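Local coordinates for protein acetylornithine aminotransferase (Aquifex aeolicus, PDB 2EH6) that catalyses the pyridoxal-phosphate-dependent transfer of an amino group from N(2)-acetyl-L-ornithine to 2-oxoglutarate, a step of arginine biosynthesis, at residues G19-D24 against E29-V34; K54-K59 against A277-T282; D193-L198 against F230-D235. All coordinates share one frame; numbering follows the deposited sequence.

Interaction 1. Residues G19-D24 against E29-V34; sequences GVYLYD and EYLDFV
Tyr30 OH donates to Asp24 OD2 at 2.6 Å, reaching the oxygen from above the carboxylate plane, with ring and carboxylate planes 69° apart. The other carboxylate oxygen, OD1, takes the backbone N of Lys28 in the intervening turn, so Asp24 ties that turn to the ring beside it. On the face carrying Tyr21, Tyr23 and Leu31, a second phenol also binds a carboxylate, but differently: Tyr23 OH donates to the anti lone pair of Glu29 OE2 at 2.7 Å. Glu29 runs alongside Tyr23, its CG anti to the backbone N (chi1 -174°), and its CG also packs against Tyr21 CD1 at 3.7 Å. Further along, Leu31 CD1 fills the corner between Tyr21 CE1 (3.8 Å) and Val20 CG2 (3.9 Å). The backbones pair through Leu22 and Tyr30, N to O in both directions, and Asp32 N reaches Val20 O at 2.8 Å. Asp32 OD1 then accepts from Val34 N in an Asx turn and from Ser35 N, where the chain leaves the strand. Strand 12-18 flanks one side and strand 341-346 the other, making this an antiparallel beta hairpin within the seven-stranded mixed sheet that lies apart from the cofactor-binding one.

Interaction 2. Residues K54-K59 against A277-T282; sequences KEQVEK and ACRAGT
Arg279 presents the end of its guanidinium to Glu55, and both terminal nitrogens converge on a single carboxylate oxygen. NH2 reaches Glu55 OE1 at 3.0 Å along the anti lone pair; NH1 meets the same atom at 3.1 Å, on the anti side but tilted out of the carboxylate plane. The acceptor lies close to the guanidinium plane, whereas the two flat groups are turned 62° against each other. This is therefore a salt bridge with one forked oxygen, not the parallel pairing in which two oxygens face two nitrogens. NH1 has a second partner, Gln56 OE1 at 3.1 Å, again at the guanidinium edge. Here the amide stands 78° to the guanidinium, and the donor comes from above the carbonyl plane.

The contact joins helix 47-59 to the start of the long helix 275-308, across 217 intervening residues of this class-III aminotransferase, a family with the fold type I architecture of PLP enzymes. Lys54 and Glu58 of helix 47-59 form salt bridges with Glu58 and Lys54 of the second subunit, so the Arg279 contact sits beside the dimer interface.

The torsions explain how one arginine serves both acceptors. Its CG is anti to the backbone N (chi1 -173°), and a bend at chi2 carries the guanidinium past Gln56 CB, 3.7 Å from NH1, to Glu55. Gln56 bends at chi2 too; its NE2 donates to Leu60 O, which fixes the amide's orientation and leaves OE1 as the acceptor for Arg279. Lys59 NZ stands 5.3 Å from Arg279 NH1, a like charge that the Glu55 carboxylate is likely to offset in part.

Interaction 3. Residues D193-L198 against F230-D235; sequences DFLSKL and FNLKPD
One face of the Phe230 ring is covered by a single methyl group, Leu195 CD1, in a CH-pi contact. That carbon lies 3.4 Å from the ring centroid and 17° off the ring normal, shifted toward the CD2 side, where Leu195 CD1 approaches Phe230 CD2 to 3.3 Å. The same methyl also meets Leu232 CD1 at 4.0 Å, so one leucine branch is shared between an aromatic face and an aliphatic tip. The other methyl of Leu232, CD2, rests on the helix backbone, 3.7 Å from Leu195 O. With CG anti to its carbonyl carbon (chi1 -66°) and an extended chi2, Leu195 sends CD1 out from helix 192-205 toward the loop before strand 236-239. Around this point Leu195 also touches Ile178 of strand 173-178, and Leu232 touches Ile211 of strand 208-212; the contact thus seats helix and loop against the central sheet of the cofactor-binding domain. Replacing Phe230 with an alanine would probably deprive Leu195 CD1 of its aromatic cover and open a gap between helix and loop. No hydrogen bond crosses between the two segments, which implies that their mutual fit rests on shape and dispersion.

The three contacts sample different ways of joining parts of one fold. Interaction 1, largely buried, closes a local hairpin and combines backbone pairing with side-chain polar bonds. Interaction 2 brings together helices distant in sequence through a salt bridge and a hydrogen bond to an amide, in a partly buried setting. Interaction 3, a buried contact, has no hydrogen bond between its segments, rests on apolar side chains and is nested within the chain loop that interaction 2 closes. No two of them hold the same elements: interactions 1 and 3 concern different sheets and lie on opposite sides of the chain's centre, their own centres 36 Å apart. Interactions 1 and 2 both touch the second subunit, whereas interaction 3 stays within its own chain.

Interaction 1. Residues G19-D24 against E29-V34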
loop_
_atom_site.group_PDB
_atom_site.type_symbol
_atom_site.label_atom_id
_atom_site.label_comp_id
_atom_site.label_asym_id
_atom_site.label_seq_id
_atom_site.Cartn_x
_atom_site.Cartn_y
_atom_site.Cartn_z
ATOM N N GLY A 19 -17.631 19.314 -1.716
ATOM C CA GLY A 19 -17.119 20.200 -0.687
ATOM C C GLY A 19 -16.907 19.446 0.612
ATOM O O GLY A 19 -16.221 18.422 0.640
ATOM N N VAL A 20 -17.497 19.948 1.692
ATOM C CA VAL A 20 -17.369 19.312 2.995
ATOM C C VAL A 20 -18.594 18.456 3.318
ATOM O O VAL A 20 -18.805 18.064 4.471
ATOM C CB VAL A 20 -17.184 20.368 4.109
ATOM C CG1 VAL A 20 -15.852 21.079 3.933
ATOM C CG2 VAL A 20 -18.321 21.380 4.063
ATOM N N TYR A 21 -19.390 18.160 2.294
ATOM C CA TYR A 21 -20.592 17.347 2.469
ATOM C C TYR A 21 -20.539 16.019 1.725
ATOM O O TYR A 21 -19.933 15.912 0.662
ATOM C CB TYR A 21 -21.831 18.117 1.987
ATOM C CG TYR A 21 -22.154 19.333 2.821
ATOM C CD1 TYR A 21 -22.890 19.218 4.000
ATOM C CD2 TYR A 21 -21.673 20.591 2.462
ATOM C CE1 TYR A 21 -23.131 20.330 4.807
ATOM C CE2 TYR A 21 -21.905 21.704 3.259
ATOM C CZ TYR A 21 -22.632 21.567 4.430
ATOM O OH TYR A 21 -22.834 22.667 5.231
ATOM N N LEU A 22 -21.196 15.017 2.300
ATOM C CA LEU A 22 -21.294 13.695 1.699
ATOM C C LEU A 22 -22.782 13.355 1.580
ATOM O O LEU A 22 -23.596 13.808 2.389
ATOM C CB LEU A 22 -20.591 12.648 2.566
ATOM C CG LEU A 22 -19.069 12.551 2.387
ATOM C CD1 LEU A 22 -18.467 11.651 3.456
ATOM C CD2 LEU A 22 -18.767 12.004 1.001
ATOM N N TYR A 23 -23.129 12.572 0.566
ATOM C CA TYR A 23 -24.517 12.167 0.344
ATOM C C TYR A 23 -24.607 10.654 0.239
ATOM O O TYR A 23 -23.838 10.039 -0.499
ATOM C CB TYR A 23 -25.047 12.812 -0.940
ATOM C CG TYR A 23 -24.903 14.310 -0.931
ATOM C CD1 TYR A 23 -23.672 14.911 -1.205
ATOM C CD2 TYR A 23 -25.968 15.125 -0.552
ATOM C CE1 TYR A 23 -23.502 16.285 -1.092
ATOM C CE2 TYR A 23 -25.810 16.506 -0.435
ATOM C CZ TYR A 23 -24.574 17.076 -0.703
ATOM O OH TYR A 23 -24.401 18.432 -0.557
ATOM N N ASP A 24 -25.533 10.050 0.981
ATOM C CA ASP A 24 -25.686 8.604 0.936
ATOM C C ASP A 24 -26.681 8.161 -0.138
ATOM O O ASP A 24 -27.207 8.988 -0.880
ATOM C CB ASP A 24 -26.089 8.051 2.314
ATOM C CG ASP A 24 -27.495 8.452 2.739
ATOM O OD1 ASP A 24 -28.271 8.953 1.894
ATOM O OD2 ASP A 24 -27.827 8.246 3.927
ATOM N N GLU A 29 -27.961 14.296 3.283
ATOM C CA GLU A 29 -26.752 15.108 3.324
ATOM C C GLU A 29 -26.064 15.061 4.680
ATOM O O GLU A 29 -26.724 15.117 5.712
ATOM C CB GLU A 29 -27.119 16.551 2.980
ATOM C CG GLU A 29 -25.945 17.498 2.847
ATOM C CD GLU A 29 -26.399 18.892 2.477
ATOM O OE1 GLU A 29 -27.020 19.558 3.331
ATOM O OE2 GLU A 29 -26.145 19.315 1.332
ATOM N N TYR A 30 -24.734 14.961 4.673
ATOM C CA TYR A 30 -23.964 14.913 5.915
ATOM C C TYR A 30 -22.774 15.871 5.902
ATOM O O TYR A 30 -22.033 15.933 4.920
ATOM C CB TYR A 30 -23.419 13.503 6.169
ATOM C CG TYR A 30 -24.451 12.405 6.193
ATOM C CD1 TYR A 30 -24.918 11.835 5.010
ATOM C CD2 TYR A 30 -24.937 11.911 7.402
ATOM C CE1 TYR A 30 -25.837 10.798 5.030
ATOM C CE2 TYR A 30 -25.856 10.876 7.432
ATOM C CZ TYR A 30 -26.299 10.322 6.245
ATOM O OH TYR A 30 -27.190 9.278 6.279
ATOM N N LEU A 31 -22.603 16.616 6.993
ATOM C CA LEU A 31 -21.470 17.531 7.133
ATOM C C LEU A 31 -20.341 16.596 7.569
ATOM O O LEU A 31 -20.453 15.897 8.577
ATOM C CB LEU A 31 -21.767 18.583 8.211
ATOM C CG LEU A 31 -20.727 19.655 8.567
ATOM C CD1 LEU A 31 -20.246 20.386 7.329
ATOM C CD2 LEU A 31 -21.357 20.640 9.549
ATOM N N ASP A 32 -19.259 16.582 6.802
ATOM C CA ASP A 32 -18.149 15.679 7.065
ATOM C C ASP A 32 -17.043 16.198 7.976
ATOM O O ASP A 32 -16.192 16.977 7.556
ATOM C CB ASP A 32 -17.557 15.232 5.726
ATOM C CG ASP A 32 -16.448 14.208 5.884
ATOM O OD1 ASP A 32 -16.286 13.656 6.992
ATOM O OD2 ASP A 32 -15.750 13.947 4.886
ATOM N N PHE A 33 -17.059 15.752 9.226
ATOM C CA PHE A 33 -16.037 16.152 10.182
ATOM C C PHE A 33 -15.090 15.001 10.508
ATOM O O PHE A 33 -14.494 14.951 11.586
ATOM C CB PHE A 33 -16.679 16.698 11.458
ATOM C CG PHE A 33 -16.844 18.189 11.444
ATOM C CD1 PHE A 33 -17.576 18.805 10.436
ATOM C CD2 PHE A 33 -16.225 18.980 12.405
ATOM C CE1 PHE A 33 -17.686 20.192 10.379
ATOM C CE2 PHE A 33 -16.328 20.365 12.358
ATOM C CZ PHE A 33 -17.059 20.972 11.343
ATOM N N VAL A 34 -14.958 14.080 9.559
ATOM C CA VAL A 34 -14.075 12.928 9.710
ATOM C C VAL A 34 -13.144 12.820 8.495
ATOM O O VAL A 34 -12.051 12.264 8.587
ATOM C CB VAL A 34 -14.883 11.611 9.841
ATOM C CG1 VAL A 34 -13.958 10.413 9.724
ATOM C CG2 VAL A 34 -15.603 11.579 11.185
#

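Interaction 2. Residues K54-K59 against A277-T282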
loop_
_atom_site.group_PDB
_atom_site.type_symbol
_atom_site.label_atom_id
_atom_site.label_comp_id
_atom_site.label_asym_id
_atom_site.label_seq_id
_atom_site.Cartn_x
_atom_site.Cartn_y
_atom_site.Cartn_z
ATOM N N LYS A 54 -8.538 14.243 -13.760
ATOM C CA LYS A 54 -9.178 13.878 -15.016
ATOM C C LYS A 54 -8.191 14.020 -16.165
ATOM O O LYS A 54 -8.146 13.184 -17.064
ATOM C CB LYS A 54 -10.413 14.755 -15.255
ATOM C CG LYS A 54 -11.587 14.377 -14.367
ATOM C CD LYS A 54 -12.681 15.431 -14.385
ATOM C CE LYS A 54 -13.241 15.639 -15.772
ATOM N NZ LYS A 54 -14.339 16.640 -15.748
ATOM N N GLU A 55 -7.384 15.074 -16.125
ATOM C CA GLU A 55 -6.393 15.306 -17.167
ATOM C C GLU A 55 -5.336 14.195 -17.125
ATOM O O GLU A 55 -4.915 13.690 -18.162
ATOM C CB GLU A 55 -5.740 16.678 -16.960
ATOM C CG GLU A 55 -5.297 17.400 -18.233
ATOM C CD GLU A 55 -3.830 17.176 -18.572
ATOM O OE1 GLU A 55 -2.994 17.222 -17.644
ATOM O OE2 GLU A 55 -3.511 16.975 -19.766
ATOM N N GLN A 56 -4.928 13.804 -15.920
ATOM C CA GLN A 56 -3.910 12.765 -15.767
ATOM C C GLN A 56 -4.424 11.402 -16.213
ATOM O O GLN A 56 -3.729 10.658 -16.901
ATOM C CB GLN A 56 -3.440 12.689 -14.305
ATOM C CG GLN A 56 -2.183 11.840 -14.102
ATOM C CD GLN A 56 -1.031 12.301 -14.980
ATOM O OE1 GLN A 56 -0.596 13.445 -14.892
ATOM N NE2 GLN A 56 -0.538 11.414 -15.834
ATOM N N VAL A 57 -5.646 11.072 -15.814
ATOM C CA VAL A 57 -6.234 9.795 -16.187
ATOM C C VAL A 57 -6.238 9.603 -17.704
ATOM O O VAL A 57 -6.090 8.486 -18.191
ATOM C CB VAL A 57 -7.674 9.681 -15.650
ATOM C CG1 VAL A 57 -8.410 8.568 -16.359
ATOM C CG2 VAL A 57 -7.640 9.423 -14.147
ATOM N N GLU A 58 -6.395 10.694 -18.448
ATOM C CA GLU A 58 -6.425 10.619 -19.911
ATOM C C GLU A 58 -5.055 10.379 -20.522
ATOM O O GLU A 58 -4.951 9.879 -21.645
ATOM C CB GLU A 58 -6.978 11.917 -20.509
ATOM C CG GLU A 58 -8.411 12.241 -20.153
ATOM C CD GLU A 58 -8.863 13.562 -20.756
ATOM O OE1 GLU A 58 -8.768 13.710 -21.992
ATOM O OE2 GLU A 58 -9.306 14.450 -19.995
ATOM N N LYS A 59 -4.012 10.737 -19.782
ATOM C CA LYS A 59 -2.637 10.620 -20.263
ATOM C C LYS A 59 -1.831 9.413 -19.807
ATOM O O LYS A 59 -1.314 8.656 -20.627
ATOM C CB LYS A 59 -1.853 11.872 -19.868
ATOM C CG LYS A 59 -2.364 13.169 -20.468
ATOM C CD LYS A 59 -1.627 14.365 -19.870
ATOM C CE LYS A 59 -0.120 14.252 -20.062
ATOM N NZ LYS A 59 0.607 15.375 -19.401
ATOM N N ALA A 277 -1.051 9.484 -8.368
ATOM C CA ALA A 277 -0.852 9.828 -6.967
ATOM C C ALA A 277 -0.038 11.116 -6.837
ATOM O O ALA A 277 -0.332 11.979 -6.003
ATOM C CB ALA A 277 -0.129 8.683 -6.252
ATOM N N CYS A 278 0.993 11.244 -7.659
ATOM C CA CYS A 278 1.839 12.430 -7.604
ATOM C C CYS A 278 1.120 13.689 -8.079
ATOM O O CYS A 278 1.371 14.778 -7.574
ATOM C CB CYS A 278 3.118 12.198 -8.408
ATOM S SG CYS A 278 4.264 11.012 -7.616
ATOM N N ARG A 279 0.217 13.545 -9.044
ATOM C CA ARG A 279 -0.527 14.702 -9.537
ATOM C C ARG A 279 -1.424 15.187 -8.397
ATOM O O ARG A 279 -1.580 16.390 -8.170
ATOM C CB ARG A 279 -1.371 14.298 -10.752
ATOM C CG ARG A 279 -2.073 15.449 -11.479
ATOM C CD ARG A 279 -1.098 16.345 -12.246
ATOM N NE ARG A 279 -1.799 17.383 -13.005
ATOM C CZ ARG A 279 -2.268 17.238 -14.247
ATOM N NH1 ARG A 279 -2.113 16.094 -14.904
ATOM N NH2 ARG A 279 -2.904 18.245 -14.834
ATOM N N ALA A 280 -2.004 14.242 -7.664
ATOM C CA ALA A 280 -2.870 14.576 -6.543
ATOM C C ALA A 280 -2.067 15.271 -5.454
ATOM O O ALA A 280 -2.456 16.334 -4.960
ATOM C CB ALA A 280 -3.520 13.311 -5.988
ATOM N N GLY A 281 -0.942 14.662 -5.085
ATOM C CA GLY A 281 -0.100 15.232 -4.050
ATOM C C GLY A 281 0.389 16.626 -4.396
ATOM O O GLY A 281 0.484 17.486 -3.526
ATOM N N THR A 282 0.712 16.851 -5.664
ATOM C CA THR A 282 1.189 18.157 -6.090
ATOM C C THR A 282 0.116 19.221 -5.886
ATOM O O THR A 282 0.405 20.338 -5.452
ATOM C CB THR A 282 1.607 18.140 -7.568
ATOM O OG1 THR A 282 2.792 17.351 -7.712
ATOM C CG2 THR A 282 1.884 19.549 -8.062
#

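Interaction 3. Residues D193-L198 against F230-D235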
loop_
_atom_site.group_PDB
_atom_site.type_symbol
_atom_site.label_atom_id
_atom_site.label_comp_id
_atom_site.label_asym_id
_atom_site.label_seq_id
_atom_site.Cartn_x
_atom_site.Cartn_y
_atom_site.Cartn_z
ATOM N N ASP A 193 7.902 19.840 26.437
ATOM C CA ASP A 193 9.007 19.459 27.300
ATOM C C ASP A 193 9.480 18.057 26.939
ATOM O O ASP A 193 10.675 17.823 26.756
ATOM C CB ASP A 193 8.571 19.491 28.766
ATOM C CG ASP A 193 9.683 19.073 29.710
ATOM O OD1 ASP A 193 10.773 19.685 29.647
ATOM O OD2 ASP A 193 9.469 18.138 30.513
ATOM N N PHE A 194 8.532 17.129 26.833
ATOM C CA PHE A 194 8.843 15.746 26.495
ATOM C C PHE A 194 9.548 15.632 25.147
ATOM O O PHE A 194 10.571 14.957 25.033
ATOM C CB PHE A 194 7.565 14.902 26.472
ATOM C CG PHE A 194 7.800 13.458 26.127
ATOM C CD1 PHE A 194 8.515 12.632 26.987
ATOM C CD2 PHE A 194 7.314 12.926 24.935
ATOM C CE1 PHE A 194 8.744 11.293 26.666
ATOM C CE2 PHE A 194 7.536 11.593 24.605
ATOM C CZ PHE A 194 8.252 10.773 25.471
ATOM N N LEU A 195 8.998 16.283 24.126
ATOM C CA LEU A 195 9.591 16.234 22.793
ATOM C C LEU A 195 10.992 16.837 22.783
ATOM O O LEU A 195 11.866 16.390 22.036
ATOM C CB LEU A 195 8.700 16.964 21.782
ATOM C CG LEU A 195 7.331 16.319 21.537
ATOM C CD1 LEU A 195 6.550 17.147 20.536
ATOM C CD2 LEU A 195 7.511 14.893 21.027
ATOM N N SER A 196 11.197 17.857 23.612
ATOM C CA SER A 196 12.494 18.511 23.717
ATOM C C SER A 196 13.521 17.512 24.239
ATOM O O SER A 196 14.581 17.324 23.646
ATOM C CB SER A 196 12.408 19.701 24.672
ATOM O OG SER A 196 13.699 20.216 24.953
ATOM N N LYS A 197 13.189 16.868 25.351
ATOM C CA LYS A 197 14.076 15.889 25.958
ATOM C C LYS A 197 14.298 14.701 25.037
ATOM O O LYS A 197 15.409 14.177 24.951
ATOM C CB LYS A 197 13.502 15.407 27.290
ATOM C CG LYS A 197 13.436 16.480 28.363
ATOM C CD LYS A 197 12.816 15.928 29.638
ATOM C CE LYS A 197 12.701 16.996 30.718
ATOM N NZ LYS A 197 12.006 16.465 31.923
ATOM N N LEU A 198 13.241 14.275 24.349
ATOM C CA LEU A 198 13.344 13.142 23.436
ATOM C C LEU A 198 14.320 13.495 22.322
ATOM O O LEU A 198 15.137 12.672 21.914
ATOM C CB LEU A 198 11.969 12.797 22.848
ATOM C CG LEU A 198 11.850 11.463 22.100
ATOM C CD1 LEU A 198 12.194 10.318 23.039
ATOM C CD2 LEU A 198 10.429 11.291 21.566
ATOM N N PHE A 230 7.245 22.267 17.390
ATOM C CA PHE A 230 8.246 22.145 18.445
ATOM C C PHE A 230 9.672 22.272 17.924
ATOM O O PHE A 230 10.624 21.905 18.613
ATOM C CB PHE A 230 8.070 20.798 19.143
ATOM C CG PHE A 230 6.664 20.533 19.594
ATOM C CD1 PHE A 230 6.209 21.012 20.819
ATOM C CD2 PHE A 230 5.782 19.826 18.779
ATOM C CE1 PHE A 230 4.894 20.792 21.227
ATOM C CE2 PHE A 230 4.466 19.600 19.177
ATOM C CZ PHE A 230 4.021 20.084 20.402
ATOM N N ASN A 231 9.817 22.790 16.709
ATOM C CA ASN A 231 11.133 22.959 16.102
ATOM C C ASN A 231 11.983 21.698 16.218
ATOM O O ASN A 231 13.180 21.765 16.499
ATOM C CB ASN A 231 11.866 24.139 16.751
ATOM C CG ASN A 231 11.177 25.465 16.491
ATOM O OD1 ASN A 231 10.990 25.864 15.339
ATOM N ND2 ASN A 231 10.793 26.156 17.559
ATOM N N LEU A 232 11.360 20.546 16.003
ATOM C CA LEU A 232 12.074 19.277 16.077
ATOM C C LEU A 232 12.910 19.077 14.820
ATOM O O LEU A 232 12.698 19.753 13.813
ATOM C CB LEU A 232 11.080 18.122 16.228
ATOM C CG LEU A 232 10.288 18.117 17.531
ATOM C CD1 LEU A 232 9.141 17.131 17.440
ATOM C CD2 LEU A 232 11.215 17.774 18.680
ATOM N N LYS A 233 13.857 18.147 14.883
ATOM C CA LYS A 233 14.722 17.862 13.745
ATOM C C LYS A 233 14.795 16.358 13.502
ATOM O O LYS A 233 15.834 15.730 13.699
ATOM C CB LYS A 233 16.124 18.424 13.999
ATOM C CG LYS A 233 16.153 19.933 14.165
ATOM C CD LYS A 233 17.548 20.423 14.522
ATOM C CE LYS A 233 17.588 21.943 14.599
ATOM N NZ LYS A 233 16.567 22.471 15.555
ATOM N N PRO A 234 13.678 15.763 13.061
ATOM C CA PRO A 234 13.619 14.324 12.793
ATOM C C PRO A 234 14.544 13.852 11.676
ATOM O O PRO A 234 14.807 14.573 10.711
ATOM C CB PRO A 234 12.142 14.100 12.462
ATOM C CG PRO A 234 11.739 15.407 11.830
ATOM C CD PRO A 234 12.389 16.414 12.749
ATOM N N ASP A 235 15.045 12.632 11.817
ATOM C CA ASP A 235 15.920 12.055 10.814
ATOM C C ASP A 235 15.046 11.490 9.693
ATOM O O ASP A 235 15.440 11.473 8.527
ATOM C CB ASP A 235 16.767 10.952 11.450
ATOM C CG ASP A 235 17.635 11.476 12.587
ATOM O OD1 ASP A 235 18.606 12.196 12.295
ATOM O OD2 ASP A 235 17.339 11.185 13.763
#